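Local coordinates for ABC transporter, substrate-binding protein (PDB 4EDP) that probably captures a solute outside the cell and delivers it to the membrane components of an ABC importer, at residues A[179-191]-A[199-211]. Numbering follows the deposited sequence.
Sequences PAMVEIAAEKAGV and EAAFKELEALKPN
Lys188 leaves its helix with CG anti to the backbone N (chi1 176°), and bends at chi2 and chi4 bring NZ to Glu204, whose own chain, bent at chi2 (-67°), crosses it at about a right angle. Their salt bridge sits at one margin of an alanine-lined crossing of helices 179-189 and 199-208, packed nearly perpendicular (93°) in one lobe of a periplasmic-binding-protein fold. Small side chains let the axes come within 7.5 Å. Ala201 CB lies 3.4 Å from Val182 O. Ala185 CB fits between Ala201 and Leu205, 3.7 Å from Leu205 CG, and Glu204 CG lies against Ala189 CB (3.6 Å). Near the N-terminal end of helix 199-208, Val182 CG2 meets Phe202 CZ obliquely; Phe202 also packs edge-to-face with Trp342 of helix 332-350. A Schellman motif with Gly190 at C-prime ends helix 179-189 and turns Val191 back over Ala200, while a water accepts a weak bond from Ala201 N and donates to Val191 O. Trp160 adds a cation-pi contact to Lys188, whose NZ meets Glu204 OE1 at 3.1 Å in a salt bridge, from above the carboxylate plane.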
ATOM      1  N   PRO A 179       8.897   2.505   4.532  1.00 13.78           N
ATOM      2  CA  PRO A 179       9.403   1.261   5.119  1.00 13.60           C
ATOM      3  C   PRO A 179      10.029   0.341   4.083  1.00 13.30           C
ATOM      4  O   PRO A 179      11.072  -0.256   4.334  1.00 12.63           O
ATOM      5  CB  PRO A 179       8.154   0.646   5.749  1.00 14.46           C
ATOM      6  CG  PRO A 179       7.365   1.850   6.178  1.00 16.38           C
ATOM      7  CD  PRO A 179       7.574   2.866   5.083  1.00 14.66           C
ATOM      8  N   ALA A 180       9.402   0.229   2.913  1.00 12.93           N
ATOM      9  CA  ALA A 180       9.951  -0.586   1.843  1.00 12.67           C
ATOM     10  C   ALA A 180      11.353  -0.109   1.459  1.00 11.39           C
ATOM     11  O   ALA A 180      12.238  -0.927   1.225  1.00 12.43           O
ATOM     12  CB  ALA A 180       9.016  -0.571   0.600  1.00 11.95           C
ATOM     13  N   MET A 181      11.544   1.202   1.397  0.60 12.12           N
ATOM     14  CA  MET A 181      12.832   1.756   1.019  0.60 12.76           C
ATOM     15  C   MET A 181      13.914   1.327   2.051  0.60 12.20           C
ATOM     16  O   MET A 181      15.046   0.999   1.679  0.60 11.42           O
ATOM     17  CB  MET A 181      12.713   3.284   0.839  0.60 13.88           C
ATOM     18  CG  MET A 181      13.870   3.856   0.120  0.60 17.92           C
ATOM     19  SD  MET A 181      13.936   3.287  -1.595  0.60 15.94           S
ATOM     20  CE  MET A 181      15.726   3.263  -1.752  0.60 21.07           C
ATOM     21  N   VAL A 182      13.560   1.297   3.335  1.00 12.08           N
ATOM     22  CA  VAL A 182      14.486   0.853   4.381  1.00 11.72           C
ATOM     23  C   VAL A 182      14.766  -0.654   4.186  1.00 11.96           C
ATOM     24  O   VAL A 182      15.914  -1.109   4.341  1.00 11.73           O
ATOM     25  CB  VAL A 182      13.947   1.135   5.809  1.00 13.48           C
ATOM     26  CG1 VAL A 182      14.858   0.537   6.872  1.00 12.77           C
ATOM     27  CG2 VAL A 182      13.747   2.639   6.038  1.00 12.56           C
ATOM     28  N   GLU A 183      13.733  -1.433   3.862  1.00 11.14           N
ATOM     29  CA  GLU A 183      13.919  -2.882   3.664  1.00 10.80           C
ATOM     30  C   GLU A 183      14.755  -3.190   2.423  1.00 10.27           C
ATOM     31  O   GLU A 183      15.533  -4.165   2.406  1.00 12.28           O
ATOM     32  CB  GLU A 183      12.595  -3.659   3.736  1.00 11.18           C
ATOM     33  CG  GLU A 183      11.963  -3.544   5.132  1.00 14.31           C
ATOM     34  CD  GLU A 183      11.022  -4.665   5.525  1.00 16.81           C
ATOM     35  OE1 GLU A 183      10.881  -5.646   4.768  1.00 16.79           O
ATOM     36  OE2 GLU A 183      10.473  -4.597   6.665  1.00 17.14           O
ATOM     37  N   ILE A 184      14.620  -2.362   1.393  1.00 10.02           N
ATOM     38  CA  ILE A 184      15.437  -2.483   0.198  1.00 10.18           C
ATOM     39  C   ILE A 184      16.919  -2.293   0.577  1.00 10.99           C
ATOM     40  O   ILE A 184      17.782  -3.070   0.156  1.00 12.23           O
ATOM     41  CB  ILE A 184      14.995  -1.445  -0.867  1.00 10.05           C
ATOM     42  CG1 ILE A 184      13.685  -1.899  -1.532  1.00 11.52           C
ATOM     43  CG2 ILE A 184      16.115  -1.266  -1.904  1.00 13.31           C
ATOM     44  CD1 ILE A 184      12.975  -0.799  -2.319  1.00 13.38           C
ATOM     45  N   ALA A 185      17.203  -1.289   1.401  1.00  9.79           N
ATOM     46  CA  ALA A 185      18.560  -1.016   1.885  1.00 10.27           C
ATOM     47  C   ALA A 185      19.054  -2.171   2.745  1.00 12.47           C
ATOM     48  O   ALA A 185      20.240  -2.541   2.675  1.00 12.60           O
ATOM     49  CB  ALA A 185      18.579   0.308   2.665  1.00 10.92           C
ATOM     50  N   ALA A 186      18.154  -2.759   3.541  1.00 11.98           N
ATOM     51  CA  ALA A 186      18.496  -3.931   4.354  1.00 12.81           C
ATOM     52  C   ALA A 186      18.929  -5.104   3.457  1.00 14.10           C
ATOM     53  O   ALA A 186      19.847  -5.848   3.819  1.00 14.14           O
ATOM     54  CB  ALA A 186      17.328  -4.370   5.235  1.00 12.50           C
ATOM     55  N   GLU A 187      18.252  -5.298   2.324  1.00 15.24           N
ATOM     56  CA  GLU A 187      18.637  -6.376   1.399  1.00 17.33           C
ATOM     57  C   GLU A 187      20.061  -6.159   0.899  1.00 17.60           C
ATOM     58  O   GLU A 187      20.840  -7.099   0.847  1.00 18.29           O
ATOM     59  CB  GLU A 187      17.730  -6.463   0.167  1.00 19.97           C
ATOM     60  CG  GLU A 187      16.270  -6.717   0.412  1.00 21.57           C
ATOM     61  CD  GLU A 187      15.545  -7.092  -0.900  1.00 26.64           C
ATOM     62  OE1 GLU A 187      15.988  -8.068  -1.555  1.00 28.07           O
ATOM     63  OE2 GLU A 187      14.554  -6.415  -1.267  1.00 20.56           O
ATOM     64  N   LYS A 188      20.365  -4.924   0.524  1.00 17.27           N
ATOM     65  CA  LYS A 188      21.689  -4.505   0.051  1.00 18.54           C
ATOM     66  C   LYS A 188      22.728  -4.819   1.134  1.00 18.22           C
ATOM     67  O   LYS A 188      23.789  -5.382   0.855  1.00 16.89           O
ATOM     68  CB  LYS A 188      21.641  -3.005  -0.241  1.00 19.82           C
ATOM     69  CG  LYS A 188      22.953  -2.273  -0.671  1.00 22.75           C
ATOM     70  CD  LYS A 188      23.378  -2.574  -2.080  1.00 26.19           C
ATOM     71  CE  LYS A 188      24.516  -1.660  -2.520  1.00 25.98           C
ATOM     72  NZ  LYS A 188      25.638  -1.655  -1.568  1.00 26.16           N
ATOM     73  N   ALA A 189      22.409  -4.493   2.384  1.00 15.96           N
ATOM     74  CA  ALA A 189      23.326  -4.775   3.508  1.00 16.80           C
ATOM     75  C   ALA A 189      23.454  -6.272   3.826  1.00 17.16           C
ATOM     76  O   ALA A 189      24.464  -6.730   4.388  1.00 17.76           O
ATOM     77  CB  ALA A 189      22.835  -4.029   4.760  1.00 17.25           C
ATOM     78  N   GLY A 190      22.429  -7.043   3.481  1.00 15.68           N
ATOM     79  CA  GLY A 190      22.416  -8.450   3.785  1.00 16.77           C
ATOM     80  C   GLY A 190      22.087  -8.737   5.247  1.00 15.97           C
ATOM     81  O   GLY A 190      22.394  -9.804   5.746  1.00 17.33           O
ATOM     82  N   VAL A 191      21.456  -7.786   5.934  1.00 14.16           N
ATOM     83  CA  VAL A 191      21.054  -7.981   7.327  1.00 14.30           C
ATOM     84  C   VAL A 191      19.577  -7.596   7.434  1.00 14.51           C
ATOM     85  O   VAL A 191      19.216  -6.450   7.183  1.00 13.38           O
ATOM     86  CB  VAL A 191      21.888  -7.129   8.324  1.00 13.98           C
ATOM     87  CG1 VAL A 191      21.356  -7.295   9.773  1.00 15.03           C
ATOM     88  CG2 VAL A 191      23.376  -7.483   8.241  1.00 13.93           C
ATOM     89  N   GLU A 199      19.839  -0.982  11.594  0.50 14.30           N
ATOM     90  CA  GLU A 199      21.078  -0.203  11.613  0.50 15.35           C
ATOM     91  C   GLU A 199      21.910  -0.367  10.331  0.50 14.73           C
ATOM     92  O   GLU A 199      22.388   0.624   9.767  0.50 14.56           O
ATOM     93  CB  GLU A 199      21.885  -0.516  12.873  0.50 16.28           C
ATOM     94  CG  GLU A 199      21.152  -0.102  14.139  0.50 18.74           C
ATOM     95  CD  GLU A 199      20.899   1.395  14.208  0.50 20.72           C
ATOM     96  OE1 GLU A 199      21.874   2.151  14.041  0.50 22.70           O
ATOM     97  OE2 GLU A 199      19.740   1.808  14.457  0.50 20.51           O
ATOM     98  N   ALA A 200      22.059  -1.598   9.849  1.00 13.96           N
ATOM     99  CA  ALA A 200      22.828  -1.827   8.628  1.00 14.43           C
ATOM    100  C   ALA A 200      22.120  -1.214   7.419  1.00 13.64           C
ATOM    101  O   ALA A 200      22.758  -0.684   6.526  1.00 13.78           O
ATOM    102  CB  ALA A 200      23.076  -3.332   8.401  1.00 15.42           C
ATOM    103  N   ALA A 201      20.794  -1.254   7.426  1.00 12.29           N
ATOM    104  CA  ALA A 201      20.021  -0.696   6.321  1.00 11.89           C
ATOM    105  C   ALA A 201      20.299   0.801   6.276  1.00 12.71           C
ATOM    106  O   ALA A 201      20.488   1.375   5.203  1.00 12.11           O
ATOM    107  CB  ALA A 201      18.538  -0.967   6.505  1.00 10.71           C
ATOM    108  N   PHE A 202      20.327   1.441   7.442  1.00 13.33           N
ATOM    109  CA  PHE A 202      20.576   2.872   7.466  1.00 13.19           C
ATOM    110  C   PHE A 202      21.984   3.227   7.020  1.00 13.76           C
ATOM    111  O   PHE A 202      22.164   4.285   6.396  1.00 14.21           O
ATOM    112  CB  PHE A 202      20.119   3.543   8.772  1.00 14.81           C
ATOM    113  CG  PHE A 202      18.633   3.758   8.820  1.00 14.72           C
ATOM    114  CD1 PHE A 202      18.053   4.781   8.108  1.00 17.39           C
ATOM    115  CD2 PHE A 202      17.814   2.920   9.547  1.00 18.75           C
ATOM    116  CE1 PHE A 202      16.681   4.972   8.121  1.00 19.07           C
ATOM    117  CE2 PHE A 202      16.445   3.108   9.554  1.00 20.55           C
ATOM    118  CZ  PHE A 202      15.884   4.144   8.846  1.00 19.27           C
ATOM    119  N   LYS A 203      22.962   2.346   7.264  1.00 13.42           N
ATOM    120  CA  LYS A 203      24.323   2.582   6.785  1.00 14.69           C
ATOM    121  C   LYS A 203      24.329   2.511   5.253  1.00 14.57           C
ATOM    122  O   LYS A 203      25.078   3.257   4.603  1.00 16.28           O
ATOM    123  CB  LYS A 203      25.329   1.595   7.378  1.00 15.39           C
ATOM    124  CG  LYS A 203      25.601   1.765   8.869  1.00 18.12           C
ATOM    125  CD  LYS A 203      26.237   3.112   9.204  1.00 24.09           C
ATOM    126  CE  LYS A 203      26.618   3.181  10.684  1.00 29.53           C
ATOM    127  NZ  LYS A 203      27.302   4.462  11.041  1.00 35.44           N
ATOM    128  N   GLU A 204      23.509   1.631   4.669  1.00 13.59           N
ATOM    129  CA  GLU A 204      23.415   1.552   3.202  1.00 13.36           C
ATOM    130  C   GLU A 204      22.709   2.799   2.665  1.00 12.61           C
ATOM    131  O   GLU A 204      23.051   3.294   1.596  1.00 12.66           O
ATOM    132  CB  GLU A 204      22.727   0.282   2.718  1.00 13.55           C
ATOM    133  CG  GLU A 204      23.522  -0.985   2.951  1.00 16.03           C
ATOM    134  CD  GLU A 204      24.802  -1.063   2.110  1.00 23.83           C
ATOM    135  OE1 GLU A 204      24.995  -0.270   1.169  1.00 24.99           O
ATOM    136  OE2 GLU A 204      25.616  -1.949   2.384  1.00 32.74           O
ATOM    137  N   LEU A 205      21.734   3.306   3.396  1.00 13.05           N
ATOM    138  CA  LEU A 205      21.056   4.545   2.981  1.00 13.50           C
ATOM    139  C   LEU A 205      22.048   5.719   2.988  1.00 15.02           C
ATOM    140  O   LEU A 205      21.979   6.586   2.107  1.00 14.02           O
ATOM    141  CB  LEU A 205      19.816   4.818   3.823  1.00 13.04           C
ATOM    142  CG  LEU A 205      18.644   3.852   3.572  1.00 13.25           C
ATOM    143  CD1 LEU A 205      17.568   4.030   4.608  1.00 14.39           C
ATOM    144  CD2 LEU A 205      18.057   4.062   2.154  1.00 15.37           C
ATOM    145  N   GLU A 206      22.954   5.771   3.970  1.00 14.77           N
ATOM    146  CA  GLU A 206      23.986   6.818   3.968  1.00 16.48           C
ATOM    147  C   GLU A 206      24.794   6.714   2.683  1.00 16.00           C
ATOM    148  O   GLU A 206      25.128   7.736   2.045  1.00 15.87           O
ATOM    149  CB  GLU A 206      24.984   6.684   5.145  1.00 18.60           C
ATOM    150  CG  GLU A 206      24.428   6.903   6.484  1.00 21.72           C
ATOM    151  CD  GLU A 206      25.499   6.843   7.581  1.00 28.42           C
ATOM    152  OE1 GLU A 206      26.631   6.366   7.326  1.00 27.08           O
ATOM    153  OE2 GLU A 206      25.195   7.284   8.702  1.00 35.51           O
ATOM    154  N   ALA A 207      25.133   5.478   2.310  1.00 14.86           N
ATOM    155  CA  ALA A 207      25.923   5.235   1.114  1.00 14.82           C
ATOM    156  C   ALA A 207      25.188   5.633  -0.165  1.00 14.05           C
ATOM    157  O   ALA A 207      25.821   5.925  -1.179  1.00 13.98           O
ATOM    158  CB  ALA A 207      26.372   3.774   1.039  1.00 13.75           C
ATOM    159  N   LEU A 208      23.861   5.647  -0.129  1.00 11.28           N
ATOM    160  CA  LEU A 208      23.079   6.008  -1.319  1.00 12.27           C
ATOM    161  C   LEU A 208      22.965   7.528  -1.523  1.00 12.59           C
ATOM    162  O   LEU A 208      22.614   7.988  -2.617  1.00 12.94           O
ATOM    163  CB  LEU A 208      21.671   5.436  -1.169  1.00 11.74           C
ATOM    164  CG  LEU A 208      20.695   5.562  -2.323  1.00 11.35           C
ATOM    165  CD1 LEU A 208      21.237   4.795  -3.556  1.00 12.01           C
ATOM    166  CD2 LEU A 208      19.332   5.010  -1.893  1.00 10.70           C
ATOM    167  N   LYS A 209      23.273   8.292  -0.479  1.00 12.92           N
ATOM    168  CA  LYS A 209      23.128   9.759  -0.497  1.00 14.44           C
ATOM    169  C   LYS A 209      23.614  10.501  -1.732  1.00 13.77           C
ATOM    170  O   LYS A 209      22.921  11.391  -2.195  1.00 15.09           O
ATOM    171  CB  LYS A 209      23.735  10.417   0.736  1.00 16.06           C
ATOM    172  CG  LYS A 209      23.046  10.110   2.070  1.00 21.18           C
ATOM    173  CD  LYS A 209      23.842  10.683   3.262  1.00 25.69           C
ATOM    174  CE  LYS A 209      23.996  12.204   3.215  1.00 29.47           C
ATOM    175  NZ  LYS A 209      22.682  12.935   3.227  1.00 34.17           N
ATOM    176  N   PRO A 210      24.815  10.187  -2.248  1.00 12.90           N
ATOM    177  CA  PRO A 210      25.258  10.929  -3.437  1.00 12.24           C
ATOM    178  C   PRO A 210      24.360  10.836  -4.654  1.00 11.80           C
ATOM    179  O   PRO A 210      24.398  11.731  -5.515  1.00 13.35           O
ATOM    180  CB  PRO A 210      26.626  10.320  -3.753  1.00 12.95           C
ATOM    181  CG  PRO A 210      27.106   9.791  -2.460  1.00 13.26           C
ATOM    182  CD  PRO A 210      25.865   9.300  -1.733  1.00 13.47           C
ATOM    183  N   ASN A 211      23.555   9.774  -4.742  1.00 10.89           N
ATOM    184  CA  ASN A 211      22.668   9.596  -5.884  1.00 10.29           C
ATOM    185  C   ASN A 211      21.265  10.201  -5.712  1.00 11.84           C
ATOM    186  O   ASN A 211      20.521  10.361  -6.696  1.00 13.71           O
ATOM    187  CB  ASN A 211      22.518   8.093  -6.138  1.00 11.66           C
ATOM    188  CG  ASN A 211      23.813   7.448  -6.562  1.00 11.57           C
ATOM    189  OD1 ASN A 211      24.833   8.129  -6.745  1.00 12.94           O
ATOM    190  ND2 ASN A 211      23.785   6.117  -6.749  1.00 12.33           N
TER
HETATM  191  O   HOH W   1      19.304  -3.763   8.585  1.00 13.90           O